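Local coordinates for protein tryptophanyl-tRNA synthetase (Cryptosporidium parvum Iowa II, PDB 3HV0) that probably catalyses the ATP-dependent attachment of L-tryptophan to its cognate tRNA, as a class I aminoacyl-tRNA synthetase, at residues A[73-78]-A[106-111]. Residues are numbered along the deposited sequence; the frame is centred on the assembly and turned at random.
Sequences ELFYLY and FKVPLV. With TRP (tryptophan), chain C.
Leu77 and Leu110 are bridge partners in a parallel pair of neighbouring strands: Leu77 N donates to Pro109 O at 3.1 Å, nearly straight at 167°, and Leu77 O takes a weak bond from Val111 N. Proline suits position 109, where it has no N-H to donate and its ring CD lies against Phe75 O instead. Ahead of these bridges, the contact is made by side chains. Val108 sends its two methyls to different neighbours: CG1 sits over one face of the Phe75 ring, a CH-pi contact 4.0 Å from the centroid, while CG2 packs 3.5 Å from Leu77 CD1. A beta-branched residue can thus touch two neighbours at once. Phe75 turns the edge of its ring to the face of Phe106, with planes at 71° and its CZ 3.7 Å from Phe106 CG. Helix 62-70 closes over this aromatic pair through Ile65, Leu66 and Tyr69. Leu77 and Leu110 share one face of the sheet, where Leu77 CB meets Leu110 CD1 and both lean on helix 93-106, a buried, apolar setting that suits leucine. On the face of Tyr78 and Val111, Val111 CG1 lies 3.8 Å from Tyr78 CD1. Tyr78, with CG anti to the backbone N (chi1 159°), offers its ring face to the bound tryptophan, and its OH accepts the indole NE1-H at 3.1 Å. Gln201 O and Gln113 OE1 both lie in hydrogen-bonding contact with that hydroxyl, which probably helps to position it, so tyrosine supplies both an apolar wall and a polar tip. The strands and helix 93-106 form a beta-alpha-beta unit of the class I synthetase Rossmann-like catalytic domain, and its first strand carries part of the tryptophan pocket.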
ATOM      1  N   GLU A  73     -19.898 -15.095 -23.083  1.00 27.18           N
ATOM      2  CA  GLU A  73     -19.400 -14.025 -22.184  1.00 27.31           C
ATOM      3  C   GLU A  73     -17.887 -13.938 -22.186  1.00 27.20           C
ATOM      4  O   GLU A  73     -17.213 -14.946 -22.326  1.00 27.71           O
ATOM      5  CB  GLU A  73     -19.856 -14.260 -20.748  1.00 27.25           C
ATOM      6  CG  GLU A  73     -21.343 -14.505 -20.604  1.00 28.14           C
ATOM      7  CD  GLU A  73     -21.855 -14.239 -19.196  1.00 29.50           C
ATOM      8  OE1 GLU A  73     -21.026 -13.957 -18.276  1.00 29.94           O
ATOM      9  OE2 GLU A  73     -23.095 -14.303 -19.020  1.00 30.09           O
ATOM     10  N   LEU A  74     -17.357 -12.735 -22.002  1.00 27.17           N
ATOM     11  CA  LEU A  74     -15.909 -12.529 -21.934  1.00 26.97           C
ATOM     12  C   LEU A  74     -15.426 -12.645 -20.498  1.00 26.72           C
ATOM     13  O   LEU A  74     -16.210 -12.538 -19.555  1.00 26.84           O
ATOM     14  CB  LEU A  74     -15.518 -11.161 -22.515  1.00 27.17           C
ATOM     15  CG  LEU A  74     -15.126 -11.138 -24.010  1.00 28.40           C
ATOM     16  CD1 LEU A  74     -16.151 -11.860 -24.930  1.00 26.64           C
ATOM     17  CD2 LEU A  74     -14.907  -9.684 -24.475  1.00 29.53           C
ATOM     18  N   PHE A  75     -14.124 -12.878 -20.365  1.00 26.12           N
ATOM     19  CA  PHE A  75     -13.427 -12.916 -19.090  1.00 25.67           C
ATOM     20  C   PHE A  75     -12.035 -12.329 -19.343  1.00 25.17           C
ATOM     21  O   PHE A  75     -11.774 -11.836 -20.439  1.00 25.03           O
ATOM     22  CB  PHE A  75     -13.349 -14.355 -18.563  1.00 25.70           C
ATOM     23  CG  PHE A  75     -12.543 -15.290 -19.430  1.00 25.52           C
ATOM     24  CD1 PHE A  75     -11.225 -15.583 -19.120  1.00 26.37           C
ATOM     25  CD2 PHE A  75     -13.114 -15.888 -20.538  1.00 26.81           C
ATOM     26  CE1 PHE A  75     -10.482 -16.444 -19.903  1.00 26.44           C
ATOM     27  CE2 PHE A  75     -12.389 -16.751 -21.334  1.00 26.49           C
ATOM     28  CZ  PHE A  75     -11.067 -17.019 -21.022  1.00 27.40           C
ATOM     29  N   TYR A  76     -11.158 -12.369 -18.347  1.00 24.68           N
ATOM     30  CA  TYR A  76      -9.780 -11.885 -18.529  1.00 24.46           C
ATOM     31  C   TYR A  76      -8.730 -12.755 -17.880  1.00 24.29           C
ATOM     32  O   TYR A  76      -9.027 -13.531 -16.970  1.00 23.94           O
ATOM     33  CB  TYR A  76      -9.617 -10.429 -18.068  1.00 24.03           C
ATOM     34  CG  TYR A  76      -9.541 -10.151 -16.575  1.00 23.87           C
ATOM     35  CD1 TYR A  76     -10.693 -10.076 -15.810  1.00 23.00           C
ATOM     36  CD2 TYR A  76      -8.329  -9.859 -15.952  1.00 23.68           C
ATOM     37  CE1 TYR A  76     -10.656  -9.772 -14.461  1.00 23.42           C
ATOM     38  CE2 TYR A  76      -8.273  -9.562 -14.584  1.00 23.74           C
ATOM     39  CZ  TYR A  76      -9.448  -9.501 -13.841  1.00 25.08           C
ATOM     40  OH  TYR A  76      -9.440  -9.197 -12.479  1.00 24.90           O
ATOM     41  N   LEU A  77      -7.501 -12.616 -18.379  1.00 24.26           N
ATOM     42  CA  LEU A  77      -6.359 -13.367 -17.866  1.00 24.40           C
ATOM     43  C   LEU A  77      -5.546 -12.463 -16.952  1.00 24.20           C
ATOM     44  O   LEU A  77      -5.488 -11.290 -17.162  1.00 24.65           O
ATOM     45  CB  LEU A  77      -5.497 -13.886 -19.019  1.00 24.36           C
ATOM     46  CG  LEU A  77      -6.195 -14.796 -20.044  1.00 25.07           C
ATOM     47  CD1 LEU A  77      -5.581 -14.735 -21.439  1.00 24.02           C
ATOM     48  CD2 LEU A  77      -6.238 -16.233 -19.539  1.00 25.79           C
ATOM     49  N   TYR A  78      -4.945 -13.022 -15.920  1.00 24.33           N
ATOM     50  CA  TYR A  78      -4.009 -12.291 -15.068  1.00 24.51           C
ATOM     51  C   TYR A  78      -2.828 -13.201 -14.744  1.00 24.55           C
ATOM     52  O   TYR A  78      -2.984 -14.303 -14.210  1.00 24.75           O
ATOM     53  CB  TYR A  78      -4.693 -11.807 -13.793  1.00 24.51           C
ATOM     54  CG  TYR A  78      -3.798 -11.472 -12.600  1.00 24.56           C
ATOM     55  CD1 TYR A  78      -2.633 -10.740 -12.745  1.00 24.47           C
ATOM     56  CD2 TYR A  78      -4.170 -11.842 -11.321  1.00 25.44           C
ATOM     57  CE1 TYR A  78      -1.855 -10.418 -11.653  1.00 25.26           C
ATOM     58  CE2 TYR A  78      -3.395 -11.527 -10.221  1.00 25.32           C
ATOM     59  CZ  TYR A  78      -2.235 -10.811 -10.388  1.00 26.65           C
ATOM     60  OH  TYR A  78      -1.454 -10.517  -9.267  1.00 28.58           O
ATOM     61  N   PHE A 106      -8.728 -17.741 -26.787  1.00 26.58           N
ATOM     62  CA  PHE A 106      -9.981 -17.150 -26.280  1.00 26.32           C
ATOM     63  C   PHE A 106     -10.222 -15.720 -26.758  1.00 26.16           C
ATOM     64  O   PHE A 106     -11.354 -15.242 -26.713  1.00 25.89           O
ATOM     65  CB  PHE A 106     -10.032 -17.217 -24.750  1.00 26.20           C
ATOM     66  CG  PHE A 106     -10.167 -18.609 -24.223  1.00 26.13           C
ATOM     67  CD1 PHE A 106      -9.113 -19.228 -23.580  1.00 26.16           C
ATOM     68  CD2 PHE A 106     -11.344 -19.314 -24.405  1.00 27.21           C
ATOM     69  CE1 PHE A 106      -9.229 -20.517 -23.100  1.00 26.44           C
ATOM     70  CE2 PHE A 106     -11.469 -20.619 -23.931  1.00 27.71           C
ATOM     71  CZ  PHE A 106     -10.405 -21.222 -23.283  1.00 27.43           C
ATOM     72  N   LYS A 107      -9.159 -15.052 -27.205  1.00 26.28           N
ATOM     73  CA  LYS A 107      -9.231 -13.670 -27.691  1.00 26.32           C
ATOM     74  C   LYS A 107      -9.688 -12.730 -26.558  1.00 26.42           C
ATOM     75  O   LYS A 107     -10.546 -11.878 -26.745  1.00 26.50           O
ATOM     76  CB  LYS A 107     -10.168 -13.589 -28.901  1.00 26.69           C
ATOM     77  CG  LYS A 107      -9.626 -12.767 -30.075  1.00 27.71           C
ATOM     78  CD  LYS A 107     -10.621 -11.694 -30.604  1.00 28.68           C
ATOM     79  CE  LYS A 107     -11.384 -12.118 -31.885  1.00 29.22           C
ATOM     80  NZ  LYS A 107     -12.764 -12.618 -31.620  1.00 29.38           N
ATOM     81  N   VAL A 108      -9.116 -12.888 -25.369  1.00 26.37           N
ATOM     82  CA  VAL A 108      -9.588 -12.125 -24.226  1.00 26.19           C
ATOM     83  C   VAL A 108      -8.536 -11.138 -23.783  1.00 26.06           C
ATOM     84  O   VAL A 108      -7.393 -11.274 -24.171  1.00 26.10           O
ATOM     85  CB  VAL A 108      -9.959 -13.044 -23.065  1.00 26.66           C
ATOM     86  CG1 VAL A 108     -11.190 -13.907 -23.452  1.00 25.14           C
ATOM     87  CG2 VAL A 108      -8.736 -13.884 -22.620  1.00 25.86           C
ATOM     88  N   PRO A 109      -8.927 -10.118 -22.999  1.00 26.05           N
ATOM     89  CA  PRO A 109      -7.955  -9.170 -22.438  1.00 25.93           C
ATOM     90  C   PRO A 109      -7.041  -9.839 -21.475  1.00 25.87           C
ATOM     91  O   PRO A 109      -7.454 -10.817 -20.864  1.00 26.19           O
ATOM     92  CB  PRO A 109      -8.820  -8.151 -21.686  1.00 25.79           C
ATOM     93  CG  PRO A 109     -10.144  -8.232 -22.311  1.00 25.88           C
ATOM     94  CD  PRO A 109     -10.312  -9.659 -22.786  1.00 25.92           C
ATOM     95  N   LEU A 110      -5.825  -9.303 -21.332  1.00 25.99           N
ATOM     96  CA  LEU A 110      -4.818  -9.811 -20.389  1.00 25.87           C
ATOM     97  C   LEU A 110      -4.237  -8.669 -19.587  1.00 25.80           C
ATOM     98  O   LEU A 110      -4.112  -7.556 -20.082  1.00 26.12           O
ATOM     99  CB  LEU A 110      -3.684 -10.538 -21.144  1.00 26.28           C
ATOM    100  CG  LEU A 110      -2.340 -10.819 -20.440  1.00 25.29           C
ATOM    101  CD1 LEU A 110      -2.499 -11.879 -19.393  1.00 23.38           C
ATOM    102  CD2 LEU A 110      -1.306 -11.230 -21.482  1.00 25.26           C
ATOM    103  N   VAL A 111      -3.839  -8.991 -18.364  1.00 25.54           N
ATOM    104  CA  VAL A 111      -3.373  -8.041 -17.373  1.00 25.29           C
ATOM    105  C   VAL A 111      -2.116  -8.657 -16.730  1.00 25.02           C
ATOM    106  O   VAL A 111      -2.182  -9.801 -16.343  1.00 25.82           O
ATOM    107  CB  VAL A 111      -4.525  -7.828 -16.344  1.00 25.78           C
ATOM    108  CG1 VAL A 111      -4.027  -7.945 -14.912  1.00 24.94           C
ATOM    109  CG2 VAL A 111      -5.277  -6.505 -16.624  1.00 24.15           C
TER
HETATM  110  N   TRP C   1       5.212 -12.906  -7.171  1.00 40.92           N
HETATM  111  CA  TRP C   1       5.274 -13.638  -8.470  1.00 41.82           C
HETATM  112  C   TRP C   1       6.674 -14.193  -8.687  1.00 42.03           C
HETATM  113  O   TRP C   1       7.639 -13.712  -8.066  1.00 42.03           O
HETATM  114  CB  TRP C   1       4.849 -12.755  -9.660  1.00 41.01           C
HETATM  115  CG  TRP C   1       3.354 -12.683  -9.864  1.00 40.98           C
HETATM  116  CD1 TRP C   1       2.526 -11.630  -9.557  1.00 39.94           C
HETATM  117  CD2 TRP C   1       2.507 -13.693 -10.437  1.00 40.06           C
HETATM  118  NE1 TRP C   1       1.235 -11.926  -9.901  1.00 39.06           N
HETATM  119  CE2 TRP C   1       1.191 -13.188 -10.429  1.00 39.94           C
HETATM  120  CE3 TRP C   1       2.733 -14.966 -10.952  1.00 39.82           C
HETATM  121  CZ2 TRP C   1       0.108 -13.916 -10.917  1.00 41.23           C
HETATM  122  CZ3 TRP C   1       1.655 -15.687 -11.432  1.00 41.50           C
HETATM  123  CH2 TRP C   1       0.353 -15.161 -11.400  1.00 40.91           C
HETATM  124  OXT TRP C   1       6.832 -15.138  -9.482  1.00 42.53           O